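Local coordinates for protein fatty acid CoA ligase (PDB 6SQ8) that belongs to the ANL superfamily of AMP-binding enzymes and binds adenosine monophosphate and 1-ethanoyl-9H-pyrido[3,4-b]indole-3-carboxylic acid, at residues Tyr189-Ile200 against Glu238-Trp249. Residues are numbered along the deposited sequence; the frame is centred on the assembly and turned at random.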
loop_
_atom_site.group_PDB
_atom_site.type_symbol
_atom_site.label_atom_id
_atom_site.label_comp_id
_atom_site.label_asym_id
_atom_site.label_seq_id
_atom_site.Cartn_x
_atom_site.Cartn_y
_atom_site.Cartn_z
ATOM N N TYR A 189 -4.933 9.445 -11.852
ATOM C CA TYR A 189 -3.568 9.648 -12.352
ATOM C C TYR A 189 -3.527 10.334 -13.727
ATOM O O TYR A 189 -2.454 10.733 -14.187
ATOM C CB TYR A 189 -2.809 8.324 -12.421
ATOM C CG TYR A 189 -2.682 7.576 -11.115
ATOM C CD1 TYR A 189 -2.768 8.215 -9.887
ATOM C CD2 TYR A 189 -2.452 6.212 -11.111
ATOM C CE1 TYR A 189 -2.667 7.515 -8.697
ATOM C CE2 TYR A 189 -2.349 5.502 -9.928
ATOM C CZ TYR A 189 -2.450 6.153 -8.718
ATOM O OH TYR A 189 -2.343 5.436 -7.564
ATOM N N GLY A 190 -4.684 10.501 -14.379
ATOM C CA GLY A 190 -4.757 11.030 -15.746
ATOM C C GLY A 190 -4.953 9.909 -16.757
ATOM O O GLY A 190 -4.841 8.726 -16.435
ATOM N N ARG A 191 -5.322 10.268 -17.988
ATOM C CA ARG A 191 -5.217 9.334 -19.112
ATOM C C ARG A 191 -3.713 9.109 -19.330
ATOM O O ARG A 191 -2.851 10.021 -19.104
ATOM C CB ARG A 191 -5.873 9.826 -20.410
ATOM C CG ARG A 191 -7.321 10.285 -20.305
ATOM C CD ARG A 191 -8.323 9.248 -20.764
ATOM N NE ARG A 191 -9.696 9.723 -20.633
ATOM C CZ ARG A 191 -10.360 10.399 -21.566
ATOM N NH1 ARG A 191 -9.725 10.860 -22.630
ATOM N NH2 ARG A 191 -11.664 10.591 -21.435
ATOM N N GLY A 192 -3.395 7.877 -19.729
ATOM C CA GLY A 192 -2.050 7.500 -20.104
ATOM C C GLY A 192 -1.783 7.799 -21.572
ATOM O O GLY A 192 -2.636 8.363 -22.232
ATOM N N PRO A 193 -0.626 7.411 -22.085
ATOM C CA PRO A 193 0.359 6.633 -21.353
ATOM C C PRO A 193 1.118 7.384 -20.237
ATOM O O PRO A 193 1.396 8.552 -20.347
ATOM C CB PRO A 193 1.311 6.219 -22.483
ATOM C CG PRO A 193 1.347 7.472 -23.370
ATOM C CD PRO A 193 -0.001 8.143 -23.185
ATOM N N TRP A 194 1.400 6.655 -19.153
ATOM C CA TRP A 194 2.225 7.032 -18.039
ATOM C C TRP A 194 3.614 6.405 -18.209
ATOM O O TRP A 194 3.733 5.285 -18.696
ATOM C CB TRP A 194 1.598 6.508 -16.737
ATOM C CG TRP A 194 0.137 6.771 -16.561
ATOM C CD1 TRP A 194 -0.567 7.877 -16.948
ATOM C CD2 TRP A 194 -0.795 5.930 -15.877
ATOM N NE1 TRP A 194 -1.880 7.778 -16.559
ATOM C CE2 TRP A 194 -2.042 6.589 -15.898
ATOM C CE3 TRP A 194 -0.711 4.672 -15.274
ATOM C CZ2 TRP A 194 -3.195 6.016 -15.353
ATOM C CZ3 TRP A 194 -1.843 4.112 -14.725
ATOM C CH2 TRP A 194 -3.073 4.775 -14.769
ATOM N N ARG A 195 4.659 7.116 -17.778
ATOM C CA ARG A 195 5.945 6.519 -17.464
ATOM C C ARG A 195 6.025 6.463 -15.940
ATOM O O ARG A 195 6.338 7.462 -15.280
ATOM C CB ARG A 195 7.090 7.306 -18.103
ATOM C CG ARG A 195 7.456 6.868 -19.518
ATOM C CD ARG A 195 6.622 7.422 -20.679
ATOM N NE ARG A 195 6.586 8.872 -20.891
ATOM C CZ ARG A 195 7.554 9.735 -20.572
ATOM N NH1 ARG A 195 8.724 9.270 -20.169
ATOM N NH2 ARG A 195 7.343 11.045 -20.633
ATOM N N PHE A 196 5.669 5.301 -15.389
ATOM C CA PHE A 196 5.349 5.155 -13.976
ATOM C C PHE A 196 6.500 4.449 -13.260
ATOM O O PHE A 196 6.775 3.273 -13.500
ATOM C CB PHE A 196 4.040 4.394 -13.803
ATOM C CG PHE A 196 3.298 4.679 -12.525
ATOM C CD1 PHE A 196 3.899 4.504 -11.290
ATOM C CD2 PHE A 196 1.970 5.066 -12.553
ATOM C CE1 PHE A 196 3.201 4.748 -10.115
ATOM C CE2 PHE A 196 1.268 5.311 -11.382
ATOM C CZ PHE A 196 1.885 5.139 -10.163
ATOM N N LEU A 197 7.138 5.193 -12.350
ATOM C CA LEU A 197 8.266 4.738 -11.562
ATOM C C LEU A 197 7.723 3.968 -10.358
ATOM O O LEU A 197 6.946 4.499 -9.562
ATOM C CB LEU A 197 9.050 5.972 -11.106
ATOM C CG LEU A 197 10.574 5.851 -11.035
ATOM C CD1 LEU A 197 11.162 6.753 -9.946
ATOM C CD2 LEU A 197 11.020 4.422 -10.812
ATOM N N ILE A 198 8.139 2.719 -10.222
ATOM C CA ILE A 198 7.647 1.885 -9.166
ATOM C C ILE A 198 8.817 1.347 -8.362
ATOM O O ILE A 198 9.420 0.348 -8.732
ATOM C CB ILE A 198 6.773 0.747 -9.720
ATOM C CG1 ILE A 198 5.706 1.312 -10.661
ATOM C CG2 ILE A 198 6.167 -0.045 -8.577
ATOM C CD1 ILE A 198 4.634 0.341 -11.040
ATOM N N PRO A 199 9.138 1.995 -7.229
ATOM C CA PRO A 199 10.130 1.492 -6.288
ATOM C C PRO A 199 9.547 0.723 -5.095
ATOM O O PRO A 199 10.298 0.307 -4.230
ATOM C CB PRO A 199 10.728 2.822 -5.813
ATOM C CG PRO A 199 9.525 3.734 -5.705
ATOM C CD PRO A 199 8.588 3.292 -6.810
ATOM N N ILE A 200 8.226 0.568 -5.035
ATOM C CA ILE A 200 7.618 -0.261 -4.013
ATOM C C ILE A 200 7.568 -1.694 -4.530
ATOM O O ILE A 200 7.591 -1.909 -5.727
ATOM C CB ILE A 200 6.229 0.257 -3.598
ATOM C CG1 ILE A 200 5.216 0.201 -4.741
ATOM C CG2 ILE A 200 6.335 1.646 -3.010
ATOM C CD1 ILE A 200 3.868 0.802 -4.397
ATOM N N GLU A 238 14.535 8.949 -17.388
ATOM C CA GLU A 238 13.437 8.228 -18.070
ATOM C C GLU A 238 12.238 9.168 -18.315
ATOM O O GLU A 238 11.235 8.752 -18.865
ATOM C CB GLU A 238 12.952 7.032 -17.247
ATOM C CG GLU A 238 14.064 6.140 -16.735
ATOM C CD GLU A 238 14.711 5.232 -17.758
ATOM O OE1 GLU A 238 14.377 5.308 -18.962
ATOM O OE2 GLU A 238 15.509 4.361 -17.317
ATOM N N ARG A 239 12.351 10.435 -17.914
ATOM C CA ARG A 239 11.287 11.407 -18.021
ATOM C C ARG A 239 9.987 10.813 -17.458
ATOM O O ARG A 239 8.946 10.884 -18.104
ATOM C CB ARG A 239 11.117 11.843 -19.476
ATOM C CG ARG A 239 12.393 12.280 -20.172
ATOM C CD ARG A 239 12.463 13.781 -20.330
ATOM N NE ARG A 239 12.979 14.593 -19.231
ATOM C CZ ARG A 239 13.968 15.481 -19.354
ATOM N NH1 ARG A 239 14.842 15.346 -20.336
ATOM N NH2 ARG A 239 14.059 16.486 -18.500
ATOM N N ALA A 240 10.066 10.233 -16.250
ATOM C CA ALA A 240 8.939 9.604 -15.584
ATOM C C ALA A 240 7.838 10.637 -15.314
ATOM O O ALA A 240 8.111 11.771 -14.972
ATOM C CB ALA A 240 9.396 8.952 -14.306
ATOM N N THR A 241 6.590 10.204 -15.489
ATOM C CA THR A 241 5.425 11.046 -15.318
ATOM C C THR A 241 4.761 10.776 -13.961
ATOM O O THR A 241 4.079 11.633 -13.419
ATOM C CB THR A 241 4.389 10.800 -16.417
ATOM O OG1 THR A 241 3.996 9.430 -16.334
ATOM C CG2 THR A 241 4.915 11.117 -17.796
ATOM N N HIS A 242 4.921 9.554 -13.455
ATOM C CA HIS A 242 4.295 9.137 -12.237
ATOM C C HIS A 242 5.314 8.382 -11.403
ATOM O O HIS A 242 6.249 7.791 -11.960
ATOM C CB HIS A 242 3.090 8.247 -12.529
ATOM C CG HIS A 242 1.979 8.929 -13.258
ATOM N ND1 HIS A 242 2.141 9.445 -14.534
ATOM C CD2 HIS A 242 0.701 9.172 -12.893
ATOM C CE1 HIS A 242 1.003 9.977 -14.922
ATOM N NE2 HIS A 242 0.102 9.814 -13.933
ATOM N N VAL A 243 5.113 8.430 -10.082
ATOM C CA VAL A 243 5.867 7.635 -9.137
ATOM C C VAL A 243 4.984 7.421 -7.906
ATOM O O VAL A 243 4.173 8.264 -7.580
ATOM C CB VAL A 243 7.203 8.303 -8.766
ATOM C CG1 VAL A 243 6.998 9.671 -8.168
ATOM C CG2 VAL A 243 8.010 7.453 -7.804
ATOM N N PHE A 244 5.167 6.278 -7.247
ATOM C CA PHE A 244 4.515 6.004 -5.996
ATOM C C PHE A 244 5.569 5.800 -4.908
ATOM O O PHE A 244 6.493 5.017 -5.100
ATOM C CB PHE A 244 3.618 4.773 -6.076
ATOM C CG PHE A 244 2.670 4.653 -4.905
ATOM C CD1 PHE A 244 3.116 4.239 -3.663
ATOM C CD2 PHE A 244 1.330 4.973 -5.045
ATOM C CE1 PHE A 244 2.235 4.146 -2.594
ATOM C CE2 PHE A 244 0.456 4.893 -3.975
ATOM C CZ PHE A 244 0.911 4.484 -2.750
ATOM N N LEU A 245 5.373 6.501 -3.779
ATOM C CA LEU A 245 6.282 6.538 -2.646
ATOM C C LEU A 245 5.505 6.301 -1.352
ATOM O O LEU A 245 4.338 6.718 -1.233
ATOM C CB LEU A 245 6.926 7.922 -2.580
ATOM C CG LEU A 245 7.705 8.344 -3.808
ATOM C CD1 LEU A 245 8.149 9.785 -3.661
ATOM C CD2 LEU A 245 8.892 7.436 -4.010
ATOM N N ALA A 246 6.171 5.649 -0.388
ATOM C CA ALA A 246 5.751 5.691 1.006
ATOM C C ALA A 246 5.932 7.120 1.500
ATOM O O ALA A 246 6.817 7.827 1.023
ATOM C CB ALA A 246 6.553 4.730 1.847
ATOM N N PRO A 247 5.091 7.604 2.440
ATOM C CA PRO A 247 5.202 8.983 2.909
ATOM C C PRO A 247 6.618 9.389 3.333
ATOM O O PRO A 247 7.060 10.468 2.960
ATOM C CB PRO A 247 4.213 9.009 4.076
ATOM C CG PRO A 247 3.154 8.005 3.676
ATOM C CD PRO A 247 3.953 6.891 3.042
ATOM N N ASN A 248 7.324 8.528 4.074
ATOM C CA ASN A 248 8.664 8.871 4.550
ATOM C C ASN A 248 9.591 9.121 3.351
ATOM O O ASN A 248 10.476 9.966 3.421
ATOM C CB ASN A 248 9.266 7.795 5.452
ATOM C CG ASN A 248 8.686 7.775 6.857
ATOM O OD1 ASN A 248 8.151 8.761 7.363
ATOM N ND2 ASN A 248 8.763 6.636 7.521
ATOM N N TRP A 249 9.372 8.379 2.265
ATOM C CA TRP A 249 10.168 8.510 1.044
ATOM C C TRP A 249 9.891 9.863 0.380
ATOM O O TRP A 249 10.786 10.490 -0.170
ATOM C CB TRP A 249 9.903 7.358 0.060
ATOM C CG TRP A 249 10.153 5.987 0.597
ATOM C CD1 TRP A 249 10.633 5.651 1.829
ATOM C CD2 TRP A 249 9.933 4.745 -0.096
ATOM N NE1 TRP A 249 10.713 4.289 1.955
ATOM C CE2 TRP A 249 10.297 3.707 0.788
ATOM C CE3 TRP A 249 9.454 4.408 -1.364
ATOM C CZ2 TRP A 249 10.203 2.363 0.435
ATOM C CZ3 TRP A 249 9.365 3.081 -1.708
ATOM C CH2 TRP A 249 9.726 2.072 -0.819
#
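With chi1 -64° and chi2 63°, the ring of His242 points NE2 at the backbone O of Tyr189 at the end of helix 175-189. Phe196 instead has CG anti to N (chi1 -154°), which lays its ring over His242 CB. Both residues sit on neighbouring parallel strands, 195-198 and 242-245, in the AMP-binding domain of an ANL-family enzyme. Strand 219-222 pairs with the far side of 195-198, and strand 269-273 with the far side of 242-245.

The histidine is held at both ring nitrogens. NE2 donates to Tyr189 O at 2.7 Å in a nearly straight bond, with the oxygen in the ring plane. ND1 and Thr241 OG1 are hydrogen-bonded at 2.6 Å. This fixes the rotation of the ring. Trp194 crosses one face obliquely, with CD1 3.3 Å from His242 CE1. The CH-pi contact of His242 CB with Phe196 measures 3.6 Å to the ring centroid.

The backbone joins the strands in parallel register, Phe196 with His242 and Leu197 with Val243. Arg195 O accepts from both Thr241 N and His242 N. Leu197 N donates to His242 O, and a weak bond runs from Phe244 N to Leu197 O. On the sheet face away from His242, Leu197 CB rests alongside Val243 CG2.

Past the strands, Pro199 and Ile200 pack on Trp249 of helix 247-255, whose ring also stacks on Phe226. Phe244 lines the pocket of 1-ethanoyl-9H-pyrido[3,4-b]indole-3-carboxylic acid, with its side chain about 4 Å from the ligand at the nearest atoms. Ile200 also touches this ring: its CD1 methyl meets Phe244 CD1 at 3.6 Å.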